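Local structure of hypothetical protein AF1704 (Archaeoglobus fulgidus, 1ZBM) at residues Asp168-Trp173 with Leu179-Gly184; Ala68-Asp73 with Lys259-Ala264. The protein probably converts cyclic dehypoxanthine futalosine into 1,4-dihydroxy-6-naphthoate and dihydroxyacetone, a step in the making of menaquinone. All coordinates share one frame; numbering follows the deposited sequence.

Contact 1 (Asp168-Trp173 with Leu179-Gly184)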
loop_
_atom_site.group_PDB
_atom_site.type_symbol
_atom_site.label_atom_id
_atom_site.label_comp_id
_atom_site.label_asym_id
_atom_site.label_seq_id
_atom_site.Cartn_x
_atom_site.Cartn_y
_atom_site.Cartn_z
ATOM N N ASP A 168 11.288 4.097 -12.761
ATOM C CA ASP A 168 9.853 4.293 -12.553
ATOM C C ASP A 168 9.249 2.889 -12.592
ATOM O O ASP A 168 9.067 2.319 -13.661
ATOM C CB ASP A 168 9.260 5.175 -13.666
ATOM C CG ASP A 168 7.826 5.568 -13.396
ATOM O OD1 ASP A 168 6.981 4.659 -13.186
ATOM O OD2 ASP A 168 7.536 6.793 -13.384
ATOM N N LEU A 169 8.963 2.340 -11.417
ATOM C CA LEU A 169 8.423 1.001 -11.298
ATOM C C LEU A 169 7.167 0.763 -12.125
ATOM O O LEU A 169 6.916 -0.361 -12.567
ATOM C CB LEU A 169 8.176 0.657 -9.826
ATOM C CG LEU A 169 9.464 0.501 -9.022
ATOM C CD1 LEU A 169 9.156 0.396 -7.545
ATOM C CD2 LEU A 169 10.214 -0.734 -9.500
ATOM N N TRP A 170 6.373 1.802 -12.349
ATOM C CA TRP A 170 5.192 1.608 -13.167
ATOM C C TRP A 170 5.588 1.421 -14.625
ATOM O O TRP A 170 5.003 0.593 -15.316
ATOM C CB TRP A 170 4.205 2.774 -13.063
ATOM C CG TRP A 170 3.234 2.763 -14.212
ATOM C CD1 TRP A 170 3.344 3.465 -15.377
ATOM C CD2 TRP A 170 2.071 1.934 -14.354
ATOM N NE1 TRP A 170 2.333 3.123 -16.234
ATOM C CE2 TRP A 170 1.534 2.182 -15.633
ATOM C CE3 TRP A 170 1.436 0.995 -13.524
ATOM C CZ2 TRP A 170 0.381 1.534 -16.109
ATOM C CZ3 TRP A 170 0.288 0.349 -13.998
ATOM C CH2 TRP A 170 -0.221 0.622 -15.279
ATOM N N ASP A 171 6.567 2.179 -15.110
ATOM C CA ASP A 171 6.961 2.003 -16.505
ATOM C C ASP A 171 7.499 0.602 -16.689
ATOM O O ASP A 171 7.272 -0.041 -17.718
ATOM C CB ASP A 171 8.034 2.999 -16.929
ATOM C CG ASP A 171 7.549 4.411 -16.886
ATOM O OD1 ASP A 171 6.369 4.644 -17.234
ATOM O OD2 ASP A 171 8.352 5.294 -16.511
ATOM N N TRP A 172 8.222 0.125 -15.685
ATOM C CA TRP A 172 8.783 -1.211 -15.761
ATOM C C TRP A 172 7.687 -2.267 -15.771
ATOM O O TRP A 172 7.780 -3.254 -16.502
ATOM C CB TRP A 172 9.705 -1.485 -14.583
ATOM C CG TRP A 172 10.273 -2.858 -14.653
ATOM C CD1 TRP A 172 11.401 -3.241 -15.307
ATOM C CD2 TRP A 172 9.703 -4.049 -14.089
ATOM N NE1 TRP A 172 11.573 -4.599 -15.189
ATOM C CE2 TRP A 172 10.544 -5.122 -14.450
ATOM C CE3 TRP A 172 8.556 -4.312 -13.322
ATOM C CZ2 TRP A 172 10.286 -6.444 -14.062
ATOM C CZ3 TRP A 172 8.296 -5.626 -12.936
ATOM C CH2 TRP A 172 9.160 -6.675 -13.312
ATOM N N TRP A 173 6.659 -2.064 -14.952
ATOM C CA TRP A 173 5.560 -3.021 -14.867
ATOM C C TRP A 173 4.717 -3.009 -16.127
ATOM O O TRP A 173 4.245 -4.050 -16.579
ATOM C CB TRP A 173 4.681 -2.718 -13.656
ATOM C CG TRP A 173 3.300 -3.313 -13.718
ATOM C CD1 TRP A 173 2.163 -2.714 -14.195
ATOM C CD2 TRP A 173 2.897 -4.594 -13.211
ATOM N NE1 TRP A 173 1.073 -3.542 -13.998
ATOM C CE2 TRP A 173 1.499 -4.695 -13.398
ATOM C CE3 TRP A 173 3.583 -5.662 -12.607
ATOM C CZ2 TRP A 173 0.775 -5.821 -13.002
ATOM C CZ3 TRP A 173 2.858 -6.790 -12.212
ATOM C CH2 TRP A 173 1.467 -6.854 -12.413
ATOM N N LEU A 179 -1.948 -4.187 -17.396
ATOM C CA LEU A 179 -3.014 -4.200 -16.404
ATOM C C LEU A 179 -2.611 -3.283 -15.247
ATOM O O LEU A 179 -1.431 -2.973 -15.078
ATOM C CB LEU A 179 -3.200 -5.631 -15.883
ATOM C CG LEU A 179 -3.637 -6.690 -16.894
ATOM C CD1 LEU A 179 -3.408 -8.104 -16.336
ATOM C CD2 LEU A 179 -5.116 -6.469 -17.228
ATOM N N PRO A 180 -3.585 -2.839 -14.437
ATOM C CA PRO A 180 -3.280 -1.961 -13.300
ATOM C C PRO A 180 -2.212 -2.614 -12.401
ATOM O O PRO A 180 -1.960 -3.811 -12.512
ATOM C CB PRO A 180 -4.631 -1.827 -12.603
ATOM C CG PRO A 180 -5.614 -1.960 -13.730
ATOM C CD PRO A 180 -5.033 -3.093 -14.545
ATOM N N LEU A 181 -1.604 -1.839 -11.508
ATOM C CA LEU A 181 -0.557 -2.354 -10.624
ATOM C C LEU A 181 -1.007 -2.518 -9.158
ATOM O O LEU A 181 -1.146 -1.525 -8.437
ATOM C CB LEU A 181 0.647 -1.403 -10.667
ATOM C CG LEU A 181 2.064 -1.909 -10.361
ATOM C CD1 LEU A 181 2.964 -0.715 -10.029
ATOM C CD2 LEU A 181 2.045 -2.886 -9.220
ATOM N N PRO A 182 -1.218 -3.770 -8.697
ATOM C CA PRO A 182 -1.645 -4.073 -7.321
ATOM C C PRO A 182 -0.540 -3.737 -6.329
ATOM O O PRO A 182 0.545 -4.309 -6.409
ATOM C CB PRO A 182 -1.904 -5.582 -7.347
ATOM C CG PRO A 182 -2.057 -5.908 -8.800
ATOM C CD PRO A 182 -1.069 -5.011 -9.473
ATOM N N LEU A 183 -0.803 -2.838 -5.382
ATOM C CA LEU A 183 0.231 -2.470 -4.409
ATOM C C LEU A 183 -0.099 -2.880 -2.977
ATOM O O LEU A 183 0.606 -3.696 -2.385
ATOM C CB LEU A 183 0.487 -0.965 -4.463
ATOM C CG LEU A 183 1.022 -0.458 -5.796
ATOM C CD1 LEU A 183 0.914 1.044 -5.830
ATOM C CD2 LEU A 183 2.473 -0.917 -5.984
ATOM N N GLY A 184 -1.155 -2.293 -2.426
ATOM C CA GLY A 184 -1.566 -2.617 -1.077
ATOM C C GLY A 184 -2.913 -3.302 -1.142
ATOM O O GLY A 184 -3.713 -3.010 -2.028
#
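Trp173 and Trp170 of the short helix 169-174 meet Leu181, the first residue of strand 181-189, where the chain leaves one sheet of this periplasmic-binding-protein-like fold and enters the other. Leu181 works against both indoles. Leu181 CG sits over one face of Trp173, 3.8 Å from the centroid of the five-membered ring and 8° off the normal, a CH-pi contact. Leu181 CB meets the edge of the Trp170 ring, 3.8 Å from Trp170 CZ3. With CG anti to the backbone N (chi1 160°), the Trp173 indole reaches toward segment 179-184. There Trp173 NE1 donates to Leu179 O at 2.8 Å, nearly straight at 167°, with the oxygen close to the ring plane. That bond helps to hold the indole's rotation, with one face against Leu181. Farther along the same ring, Trp173 CZ2 packs on Pro182 CD at 4.1 Å. Pro182 also touches helix 251-265, at Ala256 and Leu257. Strand 76-86 pairs with strand 181-189 from Leu181 on, through Gly86, and a classic beta bulge sets Leu183 and Gly184 both opposite Ser84. Asp168 is the N-cap of the tryptophans' helix: Asp171 N reaches Asp168 OD1 at 3.2 Å from above the carboxylate plane.

Contact 2 (Ala68-Asp73 with Lys259-Ala264)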
loop_
_atom_site.group_PDB
_atom_site.type_symbol
_atom_site.label_atom_id
_atom_site.label_comp_id
_atom_site.label_asym_id
_atom_site.label_seq_id
_atom_site.Cartn_x
_atom_site.Cartn_y
_atom_site.Cartn_z
ATOM N N ALA A 68 3.552 -9.430 0.289
ATOM C CA ALA A 68 3.393 -10.162 1.533
ATOM C C ALA A 68 2.239 -11.160 1.484
ATOM O O ALA A 68 2.366 -12.291 1.959
ATOM C CB ALA A 68 3.192 -9.186 2.680
ATOM N N TYR A 69 1.120 -10.747 0.898
ATOM C CA TYR A 69 -0.055 -11.602 0.797
ATOM C C TYR A 69 0.253 -12.980 0.233
ATOM O O TYR A 69 -0.333 -13.978 0.660
ATOM C CB TYR A 69 -1.134 -10.943 -0.074
ATOM C CG TYR A 69 -2.368 -11.808 -0.205
ATOM C CD1 TYR A 69 -3.185 -12.042 0.896
ATOM C CD2 TYR A 69 -2.662 -12.477 -1.396
ATOM C CE1 TYR A 69 -4.254 -12.924 0.826
ATOM C CE2 TYR A 69 -3.740 -13.370 -1.475
ATOM C CZ TYR A 69 -4.524 -13.583 -0.347
ATOM O OH TYR A 69 -5.561 -14.481 -0.367
ATOM N N ALA A 70 1.171 -13.043 -0.726
ATOM C CA ALA A 70 1.516 -14.328 -1.330
ATOM C C ALA A 70 2.103 -15.303 -0.303
ATOM O O ALA A 70 2.057 -16.519 -0.502
ATOM C CB ALA A 70 2.490 -14.121 -2.481
ATOM N N LEU A 71 2.626 -14.765 0.798
ATOM C CA LEU A 71 3.219 -15.579 1.860
ATOM C C LEU A 71 2.256 -15.835 3.032
ATOM O O LEU A 71 2.673 -16.319 4.090
ATOM C CB LEU A 71 4.497 -14.913 2.389
ATOM C CG LEU A 71 5.722 -14.825 1.475
ATOM C CD1 LEU A 71 6.708 -13.809 2.020
ATOM C CD2 LEU A 71 6.379 -16.194 1.360
ATOM N N LEU A 72 0.977 -15.514 2.852
ATOM C CA LEU A 72 -0.002 -15.730 3.909
ATOM C C LEU A 72 -1.440 -15.868 3.417
ATOM O O LEU A 72 -2.394 -15.550 4.129
ATOM C CB LEU A 72 0.119 -14.616 4.951
ATOM C CG LEU A 72 0.336 -13.230 4.360
ATOM C CD1 LEU A 72 -1.019 -12.561 4.179
ATOM C CD2 LEU A 72 1.226 -12.400 5.274
ATOM N N ASP A 73 -1.581 -16.381 2.199
ATOM C CA ASP A 73 -2.881 -16.588 1.585
ATOM C C ASP A 73 -3.537 -17.868 2.118
ATOM O O ASP A 73 -4.613 -18.270 1.664
ATOM C CB ASP A 73 -2.726 -16.657 0.062
ATOM C CG ASP A 73 -1.875 -17.837 -0.389
ATOM O OD1 ASP A 73 -0.802 -18.067 0.207
ATOM O OD2 ASP A 73 -2.276 -18.529 -1.346
ATOM N N LYS A 259 -0.564 -12.502 -12.360
ATOM C CA LYS A 259 0.653 -12.298 -13.153
ATOM C C LYS A 259 1.844 -11.956 -12.266
ATOM O O LYS A 259 2.909 -12.575 -12.353
ATOM C CB LYS A 259 0.438 -11.170 -14.169
ATOM C CG LYS A 259 1.669 -10.853 -15.005
ATOM C CD LYS A 259 2.074 -12.059 -15.814
ATOM C CE LYS A 259 3.305 -11.791 -16.647
ATOM N NZ LYS A 259 3.728 -13.057 -17.312
ATOM N N LEU A 260 1.654 -10.953 -11.418
ATOM C CA LEU A 260 2.699 -10.522 -10.504
ATOM C C LEU A 260 3.285 -11.731 -9.772
ATOM O O LEU A 260 4.502 -11.900 -9.723
ATOM C CB LEU A 260 2.133 -9.532 -9.485
ATOM C CG LEU A 260 3.017 -9.160 -8.293
ATOM C CD1 LEU A 260 4.291 -8.462 -8.772
ATOM C CD2 LEU A 260 2.241 -8.240 -7.356
ATOM N N TYR A 261 2.414 -12.570 -9.215
ATOM C CA TYR A 261 2.859 -13.740 -8.466
ATOM C C TYR A 261 3.619 -14.732 -9.334
ATOM O O TYR A 261 4.655 -15.262 -8.924
ATOM C CB TYR A 261 1.664 -14.429 -7.798
ATOM C CG TYR A 261 1.004 -13.613 -6.695
ATOM C CD1 TYR A 261 -0.279 -13.932 -6.241
ATOM C CD2 TYR A 261 1.664 -12.532 -6.096
ATOM C CE1 TYR A 261 -0.896 -13.196 -5.221
ATOM C CE2 TYR A 261 1.054 -11.791 -5.075
ATOM C CZ TYR A 261 -0.229 -12.134 -4.645
ATOM O OH TYR A 261 -0.838 -11.409 -3.649
ATOM N N GLU A 262 3.103 -14.978 -10.533
ATOM C CA GLU A 262 3.745 -15.892 -11.465
ATOM C C GLU A 262 5.166 -15.410 -11.712
ATOM O O GLU A 262 6.116 -16.191 -11.635
ATOM C CB GLU A 262 2.949 -15.947 -12.770
ATOM C CG GLU A 262 1.653 -16.721 -12.615
ATOM C CD GLU A 262 0.715 -16.591 -13.799
ATOM O OE1 GLU A 262 -0.338 -17.265 -13.782
ATOM O OE2 GLU A 262 1.013 -15.823 -14.740
HETATM N N MSE A 263 5.315 -14.117 -11.978
HETATM C CA MSE A 263 6.647 -13.573 -12.207
HETATM C C MSE A 263 7.542 -13.776 -10.990
HETATM O O MSE A 263 8.720 -14.074 -11.134
HETATM C CB MSE A 263 6.581 -12.082 -12.534
HETATM C CG MSE A 263 5.980 -11.757 -13.884
HETATM SE SE MSE A 263 5.949 -9.840 -14.213
HETATM C CE MSE A 263 7.777 -9.625 -14.823
ATOM N N ALA A 264 6.979 -13.615 -9.795
ATOM C CA ALA A 264 7.758 -13.776 -8.572
ATOM C C ALA A 264 8.181 -15.232 -8.368
ATOM O O ALA A 264 9.326 -15.515 -8.009
ATOM C CB ALA A 264 6.963 -13.288 -7.368
#
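The short helix 66-69 and the type I beta turn from Tyr69 to Leu72 pack against helix 251-265 in this periplasmic-binding-protein-like fold, helix 251-265 being the last helix of the modelled chain. Tyr261 makes the whole contact from the helix side. Its ring lies against Ala70, and its hydroxyl reaches past the methyl to Tyr69. Ala70 CB stands over one face of the Tyr261 phenol, 4.0 Å from the ring centroid and 20° off the normal. This is a CH-pi contact, displaced toward the CE2 rim, where the closest pair, Ala70 CB to Tyr261 CE2, is 3.8 Å apart. The Tyr261 side chain leaves its helix with CG anti to the carbonyl carbon (chi1 -67°), which sends the ring out toward the turn. The two tyrosine side chains cross at about a right angle. Tyr261 OH comes to the edge of the Tyr69 ring, near its plane, 3.1 Å from Tyr69 CD2. Tyr261 OH is hydrogen-bonded to Ala66 O, at the start of helix 66-69. Tyr69 OH is hydrogen-bonded to Tyr76 O, on the strand after the turn. Both phenols therefore end on backbone carbonyls. A leucine in place of Tyr261 would probably leave Ala66 O without this partner and the Ala70 methyl without a ring face to rest on. Tyr261 thus ties the late helix 251-265 to the helix and turn that link strands 61-65 and 76-86 in one sheet of the periplasmic-binding-protein-like fold.

In the fold
Contact 1 is buried, while contact 2 is only partly so and lies farther from the centre of the chain. Along the sequence, contact 1 is nested inside the loop that contact 2 closes. Helix 251-265, one side of contact 2, also packs on the helix of contact 1: Leu260 CB lies 3.9 Å from Trp173 CZ3, and selenomethionine Met263 CE 3.6 Å from Trp172 CH2. Both contacts set an aliphatic group over an aromatic face. Their polar groups differ. In contact 1 the indole bonds directly across the two segments, whereas in contact 2 the phenol finds its carbonyl just before segment 68-73. Both come near Thr114, a predicted substrate-binding residue, with the side chain of Leu181 nearer, at about 5 Å, than that of Tyr261.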